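PDB 2OX4: putative mandelate racemase from Zymomonas mobilis, which is a magnesium-binding member of the enolase superfamily, of the mandelate racemase type, and probably acts as a lyase of the dehydratase kind. Local coordinates for residues A72-L77 with V90-I95; K56-L61 with K79-G84. One frame throughout, in Å; residues are numbered along the deposited sequence. Where two conformers were deposited one is given.

Contact 1: A72-L77 with V90-I95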
ATOM      1  N   ALA C  72     -14.567  25.492  22.650  1.00  6.25           N
ATOM      2  CA  ALA C  72     -15.942  25.520  22.140  1.00  9.69           C
ATOM      3  C   ALA C  72     -16.098  26.545  21.026  1.00 10.05           C
ATOM      4  O   ALA C  72     -16.804  26.300  20.047  1.00  8.10           O
ATOM      5  CB  ALA C  72     -16.938  25.819  23.268  1.00  9.64           C
ATOM      6  N   ILE C  73     -15.464  27.703  21.181  1.00  8.22           N
ATOM      7  CA  ILE C  73     -15.584  28.725  20.155  1.00  9.52           C
ATOM      8  C   ILE C  73     -14.884  28.264  18.859  1.00  6.27           C
ATOM      9  O   ILE C  73     -15.425  28.447  17.775  1.00  7.39           O
ATOM     10  CB  ILE C  73     -15.051  30.101  20.622  1.00  9.98           C
ATOM     11  CG1 ILE C  73     -15.933  30.671  21.757  1.00 12.66           C
ATOM     12  CG2 ILE C  73     -15.008  31.080  19.432  1.00  9.52           C
ATOM     13  CD1 ILE C  73     -15.251  31.804  22.550  1.00 13.44           C
ATOM     14  N   TRP C  74     -13.704  27.663  18.983  1.00  5.60           N
ATOM     15  CA  TRP C  74     -12.961  27.178  17.815  1.00  8.29           C
ATOM     16  C   TRP C  74     -13.837  26.170  17.088  1.00 11.15           C
ATOM     17  O   TRP C  74     -13.987  26.243  15.878  1.00  7.34           O
ATOM     18  CB  TRP C  74     -11.647  26.505  18.244  1.00  8.21           C
ATOM     19  CG  TRP C  74     -10.559  26.494  17.173  1.00  6.83           C
ATOM     20  CD1 TRP C  74      -9.456  27.320  17.102  1.00  8.15           C
ATOM     21  CD2 TRP C  74     -10.458  25.599  16.054  1.00  9.52           C
ATOM     22  NE1 TRP C  74      -8.682  26.994  16.004  1.00  7.01           N
ATOM     23  CE2 TRP C  74      -9.273  25.937  15.348  1.00  6.49           C
ATOM     24  CE3 TRP C  74     -11.249  24.537  15.586  1.00  9.59           C
ATOM     25  CZ2 TRP C  74      -8.873  25.263  14.182  1.00  7.84           C
ATOM     26  CZ3 TRP C  74     -10.848  23.856  14.426  1.00 10.94           C
ATOM     27  CH2 TRP C  74      -9.674  24.226  13.737  1.00 10.46           C
ATOM     28  N   GLU C  75     -14.442  25.251  17.836  1.00  8.32           N
ATOM     29  CA  GLU C  75     -15.294  24.231  17.227  1.00 10.03           C
ATOM     30  C   GLU C  75     -16.564  24.834  16.619  1.00  8.49           C
ATOM     31  O   GLU C  75     -17.023  24.372  15.584  1.00  8.96           O
ATOM     32  CB  GLU C  75     -15.618  23.121  18.238  1.00  9.94           C
ATOM     33  CG  GLU C  75     -16.453  21.933  17.686  1.00  8.90           C
ATOM     34  CD  GLU C  75     -15.647  20.888  16.881  1.00 10.77           C
ATOM     35  OE1 GLU C  75     -14.444  21.088  16.600  1.00 12.31           O
ATOM     36  OE2 GLU C  75     -16.240  19.841  16.518  1.00 12.26           O
ATOM     37  N   LYS C  76     -17.129  25.854  17.265  1.00  7.56           N
ATOM     38  CA  LYS C  76     -18.273  26.593  16.708  1.00 10.61           C
ATOM     39  C   LYS C  76     -17.947  27.260  15.370  1.00 11.17           C
ATOM     40  O   LYS C  76     -18.679  27.095  14.403  1.00  9.68           O
ATOM     41  CB  LYS C  76     -18.771  27.632  17.721  1.00 10.85           C
ATOM     42  CG  LYS C  76     -19.973  28.469  17.276  1.00 14.09           C
ATOM     43  CD  LYS C  76     -20.299  29.513  18.351  1.00 18.87           C
ATOM     44  CE  LYS C  76     -21.355  30.501  17.884  1.00 35.32           C
ATOM     45  NZ  LYS C  76     -21.729  31.443  18.987  1.00 30.82           N
ATOM     46  N   LEU C  77     -16.849  28.006  15.313  1.00  7.84           N
ATOM     47  CA  LEU C  77     -16.381  28.575  14.040  1.00 11.27           C
ATOM     48  C   LEU C  77     -16.080  27.517  12.977  1.00 10.28           C
ATOM     49  O   LEU C  77     -16.295  27.757  11.788  1.00  9.70           O
ATOM     50  CB  LEU C  77     -15.191  29.510  14.253  1.00  6.89           C
ATOM     51  CG  LEU C  77     -15.573  30.743  15.094  1.00  6.03           C
ATOM     52  CD1 LEU C  77     -14.369  31.659  15.311  1.00 10.72           C
ATOM     53  CD2 LEU C  77     -16.750  31.537  14.433  1.00  8.83           C
ATOM     54  N   VAL C  90      -8.395  31.797   4.169  1.00  8.11           N
ATOM     55  CA  VAL C  90      -9.129  32.911   4.756  1.00  9.24           C
ATOM     56  C   VAL C  90      -9.982  32.405   5.920  1.00  8.97           C
ATOM     57  O   VAL C  90      -9.987  33.006   6.999  1.00  8.87           O
ATOM     58  CB  VAL C  90      -9.989  33.627   3.689  1.00 10.58           C
ATOM     59  CG1 VAL C  90     -10.836  34.739   4.329  1.00 10.20           C
ATOM     60  CG2 VAL C  90      -9.105  34.202   2.574  1.00 10.77           C
ATOM     61  N   ILE C  91     -10.668  31.277   5.699  1.00  9.91           N
ATOM     62  CA  ILE C  91     -11.514  30.641   6.715  1.00  9.91           C
ATOM     63  C   ILE C  91     -10.718  30.458   8.002  1.00  9.58           C
ATOM     64  O   ILE C  91     -11.152  30.909   9.072  1.00  9.40           O
ATOM     65  CB  ILE C  91     -12.091  29.285   6.207  1.00 11.05           C
ATOM     66  CG1 ILE C  91     -13.035  29.499   5.003  1.00 10.41           C
ATOM     67  CG2 ILE C  91     -12.754  28.488   7.344  1.00  8.81           C
ATOM     68  CD1 ILE C  91     -14.173  30.503   5.240  1.00 13.89           C
ATOM     69  N   PHE C  92      -9.537  29.844   7.902  1.00  6.70           N
ATOM     70  CA  PHE C  92      -8.723  29.573   9.099  1.00  7.65           C
ATOM     71  C   PHE C  92      -8.024  30.815   9.687  1.00 10.23           C
ATOM     72  O   PHE C  92      -7.827  30.896  10.907  1.00  9.76           O
ATOM     73  CB  PHE C  92      -7.758  28.398   8.883  1.00  8.09           C
ATOM     74  CG  PHE C  92      -8.427  27.046   8.957  1.00  8.55           C
ATOM     75  CD1 PHE C  92      -8.373  26.177   7.881  1.00  8.95           C
ATOM     76  CD2 PHE C  92      -9.130  26.662  10.101  1.00 11.17           C
ATOM     77  CE1 PHE C  92      -9.005  24.931   7.943  1.00 10.08           C
ATOM     78  CE2 PHE C  92      -9.755  25.421  10.177  1.00 13.74           C
ATOM     79  CZ  PHE C  92      -9.697  24.562   9.102  1.00 12.88           C
ATOM     80  N   SER C  93      -7.714  31.799   8.842  1.00 11.28           N
ATOM     81  CA  SER C  93      -7.172  33.085   9.314  0.50 10.98           C
ATOM     82  C   SER C  93      -8.127  33.788  10.269  1.00 10.09           C
ATOM     83  O   SER C  93      -7.703  34.412  11.240  1.00 10.61           O
ATOM     84  CB  SER C  93      -6.871  34.020   8.139  0.50 14.10           C
ATOM     85  OG  SER C  93      -5.755  33.577   7.397  0.50 20.51           O
ATOM     86  N   GLY C  94      -9.426  33.696   9.978  1.00  9.02           N
ATOM     87  CA  GLY C  94     -10.444  34.325  10.821  1.00 13.09           C
ATOM     88  C   GLY C  94     -10.533  33.665  12.188  1.00 13.43           C
ATOM     89  O   GLY C  94     -10.546  34.339  13.213  1.00 10.42           O
ATOM     90  N   ILE C  95     -10.571  32.338  12.200  1.00  9.66           N
ATOM     91  CA  ILE C  95     -10.492  31.580  13.458  1.00  7.40           C
ATOM     92  C   ILE C  95      -9.216  31.948  14.236  1.00  8.75           C
ATOM     93  O   ILE C  95      -9.278  32.215  15.441  1.00  9.15           O
ATOM     94  CB  ILE C  95     -10.589  30.056  13.211  1.00 10.88           C
ATOM     95  CG1 ILE C  95     -11.885  29.731  12.458  1.00  8.02           C
ATOM     96  CG2 ILE C  95     -10.576  29.316  14.528  1.00 15.01           C
ATOM     97  CD1 ILE C  95     -12.162  28.191  12.274  1.00  8.45           C
TER
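With chi1 at -156°, the indole of W74 points away from its own amide nitrogen, beside the carbonyl carbon, while I95 sends its CG1 branch anti to its carbonyl carbon and its CG2 methyl anti to its N, and these settings bring the methyl against one face of the indole. CG2 sits 3.5 Å from the centroid of the five-membered ring and 18° off the ring normal, a CH-pi contact over the face. The methyl lies closest to the pyrrole rim: I95 CG2 is 3.3 Å from W74 NE1. The indole N-H is satisfied outside the two segments, by the carbonyl oxygen of G295; R272 makes a cation-pi contact with the same indole. The two branches of I95 thus divide the work, for CG1 turns to L77 and packs 3.8 Å from L77 CB, with I95 CD1 close by. The scaffold is a pair of nearly antiparallel helices, 70-79 and 89-110, within the N-terminal capping domain that enolase-superfamily enzymes place beside their barrel; the short segments run at 157° to each other, with axes 10.8 Å apart at closest approach. W74 reaches out of this pair to T298 and E299 on helix 296-309, linking it to the barrel domain. Losing the indole to an alanine here is likely to leave the G295 carbonyl without its N-H donor and R272 without its aromatic partner, and to open a gap beside the I95 methyl. Farther round the indole, the six-membered ring meets F92, whose side chain crosses that of W74 at about a right angle, and F92 CE2 comes within 3.8 Å of W74 CH2. F92 also packs on Y270 and on L247 of a second subunit.

Contact 2: K56-L61 with K79-G84; sequences KDYAAL and KKTFWG
A small, buried, wholly apolar contact joins helix 48-62 to the turn that follows helix 70-79 in the N-terminal capping domain, with Y58 and L61 of the helix meeting T81 of the turn. A single methyl does the touching from the turn side. T81 CG2 lies 3.8 Å from Y58 CE2 and equally 3.8 Å from L61 CD2, so it bridges two side chains three residues apart on the helix. It comes to the tyrosine ring obliquely, next to the CD2–CE2 side, and the side chains of Y58 and T81 cross at about a right angle. The methyl faces the helix because T81 CG2 stands anti to the carbonyl carbon, which places OG1 between the backbone N and that carbon (chi1 54°). From there the hydroxyl oxygen accepts from G84 N at 3.0 Å, with an N-H...O angle of 143°, an ST motif that pins the chain just past F82, where phi turns positive on leaving the helix. The same oxygen is also hydrogen-bonded to the carbonyl oxygen of L77, so two backbone groups, one before and one after T81, grip it. At the far end of its ring, Y58 OH is hydrogen-bonded to the carbonyl oxygen of I91 on helix 89-110, while L77 of helix 70-79 packs on both Y58 and L61. A second subunit lies close to the turn: W83 NE1 is bonded to the carbonyl oxygen of its Y44, and F82 O to its R268. The chemistry of T81 is therefore split: its hydroxyl holds the turn in shape, its methyl supplies apolar surface against the helix, and fixing the first probably fixes the direction of the second.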
ATOM      1  N   LYS C  56     -15.168  40.244  10.158  1.00 11.20           N
ATOM      2  CA  LYS C  56     -16.464  40.902  10.291  1.00 12.71           C
ATOM      3  C   LYS C  56     -17.605  39.881  10.380  1.00 12.69           C
ATOM      4  O   LYS C  56     -18.507  40.015  11.208  1.00 11.42           O
ATOM      5  CB  LYS C  56     -16.675  41.885   9.129  1.00 17.06           C
ATOM      6  CG  LYS C  56     -18.060  42.531   9.054  1.00 15.72           C
ATOM      7  CD  LYS C  56     -18.196  43.415   7.814  1.00 21.57           C
ATOM      8  CE  LYS C  56     -19.667  43.653   7.476  1.00 36.98           C
ATOM      9  NZ  LYS C  56     -20.140  42.919   6.249  1.00 33.84           N
ATOM     10  N   ASP C  57     -17.560  38.847   9.543  1.00  9.56           N
ATOM     11  CA  ASP C  57     -18.646  37.864   9.535  1.00 12.52           C
ATOM     12  C   ASP C  57     -18.653  36.998  10.793  1.00 10.23           C
ATOM     13  O   ASP C  57     -19.718  36.741  11.374  1.00  9.75           O
ATOM     14  CB  ASP C  57     -18.564  36.996   8.287  1.00  9.39           C
ATOM     15  CG  ASP C  57     -19.040  37.734   7.040  1.00 14.93           C
ATOM     16  OD1 ASP C  57     -19.668  38.809   7.160  1.00 13.68           O
ATOM     17  OD2 ASP C  57     -18.771  37.244   5.936  1.00 14.10           O
ATOM     18  N   TYR C  58     -17.470  36.564  11.215  1.00  9.04           N
ATOM     19  CA  TYR C  58     -17.359  35.733  12.424  1.00 10.35           C
ATOM     20  C   TYR C  58     -17.753  36.513  13.671  1.00 11.08           C
ATOM     21  O   TYR C  58     -18.254  35.927  14.637  1.00 13.75           O
ATOM     22  CB  TYR C  58     -15.946  35.187  12.626  1.00 11.23           C
ATOM     23  CG  TYR C  58     -15.510  34.092  11.667  1.00  8.16           C
ATOM     24  CD1 TYR C  58     -14.190  33.630  11.674  1.00 11.03           C
ATOM     25  CD2 TYR C  58     -16.404  33.518  10.757  1.00 10.59           C
ATOM     26  CE1 TYR C  58     -13.765  32.626  10.810  1.00 11.07           C
ATOM     27  CE2 TYR C  58     -15.982  32.521   9.884  1.00 12.11           C
ATOM     28  CZ  TYR C  58     -14.671  32.078   9.917  1.00 13.51           C
ATOM     29  OH  TYR C  58     -14.252  31.089   9.049  1.00 14.31           O
ATOM     30  N   ALA C  59     -17.524  37.826  13.636  1.00 11.84           N
ATOM     31  CA  ALA C  59     -17.763  38.703  14.797  1.00 15.35           C
ATOM     32  C   ALA C  59     -19.197  38.579  15.299  1.00 17.89           C
ATOM     33  O   ALA C  59     -19.437  38.561  16.511  1.00 18.34           O
ATOM     34  CB  ALA C  59     -17.428  40.174  14.461  1.00 15.75           C
ATOM     35  N   ALA C  60     -20.141  38.436  14.368  1.00 18.70           N
ATOM     36  CA  ALA C  60     -21.543  38.217  14.721  1.00 21.42           C
ATOM     37  C   ALA C  60     -21.799  36.998  15.613  1.00 22.89           C
ATOM     38  O   ALA C  60     -22.716  37.009  16.426  1.00 22.08           O
ATOM     39  CB  ALA C  60     -22.414  38.168  13.474  1.00 25.96           C
ATOM     40  N   LEU C  61     -20.986  35.954  15.465  1.00 15.71           N
ATOM     41  CA  LEU C  61     -21.147  34.727  16.244  1.00 18.69           C
ATOM     42  C   LEU C  61     -20.467  34.826  17.606  1.00 21.35           C
ATOM     43  O   LEU C  61     -20.672  33.965  18.468  1.00 22.92           O
ATOM     44  CB  LEU C  61     -20.580  33.522  15.478  1.00 19.27           C
ATOM     45  CG  LEU C  61     -21.453  32.825  14.418  1.00 27.93           C
ATOM     46  CD1 LEU C  61     -22.016  33.783  13.374  1.00 28.04           C
ATOM     47  CD2 LEU C  61     -20.656  31.725  13.743  1.00 17.06           C
ATOM     48  N   LYS C  79     -17.572  24.362  12.881  1.00  8.92           N
ATOM     49  CA  LYS C  79     -18.732  23.488  12.600  1.00  9.19           C
ATOM     50  C   LYS C  79     -20.032  24.224  12.278  1.00 12.95           C
ATOM     51  O   LYS C  79     -20.959  23.642  11.684  1.00 11.28           O
ATOM     52  CB  LYS C  79     -18.974  22.513  13.763  1.00  4.74           C
ATOM     53  CG  LYS C  79     -17.889  21.433  13.909  1.00  8.74           C
ATOM     54  CD  LYS C  79     -17.881  20.467  12.722  1.00  9.63           C
ATOM     55  CE  LYS C  79     -16.915  19.308  12.960  1.00 12.68           C
ATOM     56  NZ  LYS C  79     -17.215  18.522  14.220  1.00 12.28           N
ATOM     57  N   LYS C  80     -20.121  25.490  12.678  1.00  6.33           N
ATOM     58  CA  LYS C  80     -21.404  26.200  12.610  1.00 10.87           C
ATOM     59  C   LYS C  80     -21.458  27.332  11.580  1.00 12.41           C
ATOM     60  O   LYS C  80     -22.489  27.996  11.436  1.00 13.40           O
ATOM     61  CB  LYS C  80     -21.829  26.702  14.006  1.00 13.55           C
ATOM     62  CG  LYS C  80     -22.080  25.579  15.024  1.00 18.44           C
ATOM     63  CD  LYS C  80     -23.176  24.650  14.542  1.00 24.36           C
ATOM     64  CE  LYS C  80     -23.718  23.772  15.656  1.00 37.01           C
ATOM     65  NZ  LYS C  80     -24.796  22.878  15.141  1.00 47.66           N
ATOM     66  N   THR C  81     -20.354  27.546  10.871  1.00  7.96           N
ATOM     67  CA  THR C  81     -20.260  28.591   9.847  1.00  7.54           C
ATOM     68  C   THR C  81     -20.564  28.033   8.455  1.00 11.77           C
ATOM     69  O   THR C  81     -20.689  28.794   7.480  1.00 11.63           O
ATOM     70  CB  THR C  81     -18.845  29.215   9.825  1.00  8.76           C
ATOM     71  OG1 THR C  81     -17.858  28.180   9.668  1.00  8.73           O
ATOM     72  CG2 THR C  81     -18.574  29.998  11.109  1.00 14.44           C
ATOM     73  N   PHE C  82     -20.679  26.703   8.388  1.00  9.37           N
ATOM     74  CA  PHE C  82     -20.749  25.929   7.131  1.00  7.05           C
ATOM     75  C   PHE C  82     -19.411  25.829   6.398  1.00  8.97           C
ATOM     76  O   PHE C  82     -18.940  24.733   6.101  1.00  8.58           O
ATOM     77  CB  PHE C  82     -21.862  26.395   6.173  1.00  7.93           C
ATOM     78  CG  PHE C  82     -22.264  25.319   5.193  1.00  8.99           C
ATOM     79  CD1 PHE C  82     -23.150  24.321   5.579  1.00 15.09           C
ATOM     80  CD2 PHE C  82     -21.704  25.273   3.915  1.00 12.64           C
ATOM     81  CE1 PHE C  82     -23.507  23.296   4.692  1.00 13.65           C
ATOM     82  CE2 PHE C  82     -22.055  24.246   3.024  1.00 12.40           C
ATOM     83  CZ  PHE C  82     -22.957  23.270   3.426  1.00 11.75           C
ATOM     84  N   TRP C  83     -18.795  26.974   6.122  1.00 10.09           N
ATOM     85  CA  TRP C  83     -17.534  27.010   5.381  1.00  9.16           C
ATOM     86  C   TRP C  83     -16.320  26.545   6.177  1.00  9.17           C
ATOM     87  O   TRP C  83     -15.319  26.123   5.585  1.00  8.98           O
ATOM     88  CB  TRP C  83     -17.331  28.390   4.705  1.00  9.23           C
ATOM     89  CG  TRP C  83     -18.586  28.738   3.979  1.00 10.21           C
ATOM     90  CD1 TRP C  83     -19.505  29.681   4.337  1.00 10.00           C
ATOM     91  CD2 TRP C  83     -19.128  28.055   2.839  1.00  9.99           C
ATOM     92  NE1 TRP C  83     -20.571  29.646   3.473  1.00  9.56           N
ATOM     93  CE2 TRP C  83     -20.360  28.665   2.538  1.00 18.16           C
ATOM     94  CE3 TRP C  83     -18.675  27.000   2.026  1.00  8.92           C
ATOM     95  CZ2 TRP C  83     -21.153  28.258   1.460  1.00 19.97           C
ATOM     96  CZ3 TRP C  83     -19.470  26.593   0.955  1.00 13.85           C
ATOM     97  CH2 TRP C  83     -20.692  27.222   0.685  1.00 17.63           C
ATOM     98  N   GLY C  84     -16.413  26.615   7.506  1.00  8.34           N
ATOM     99  CA  GLY C  84     -15.381  26.037   8.386  1.00  9.34           C
ATOM    100  C   GLY C  84     -14.983  24.634   7.947  1.00 10.96           C
ATOM    101  O   GLY C  84     -13.797  24.312   7.847  1.00 10.54           O
TER

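From the N terminus, the chain runs through helix 48-62, helix 70-79, the turn after it and helix 89-110, and the two contacts cross along it because their segments alternate. Contact 2 closes the longer loop, bringing the turn at 79-84 back to 56-61; contact 1 opens inside that loop at 72-77 and closes beyond it at 90-95. Their centres are about 7 Å apart, and they are joined directly: K76 NZ is 2.8 Å from L61 O, a probable hydrogen bond, and Y58 CE1 packs 3.5 Å from I95 N. Together they tie three consecutive helices of the capping domain into one bundle, which a second subunit meets at both contacts.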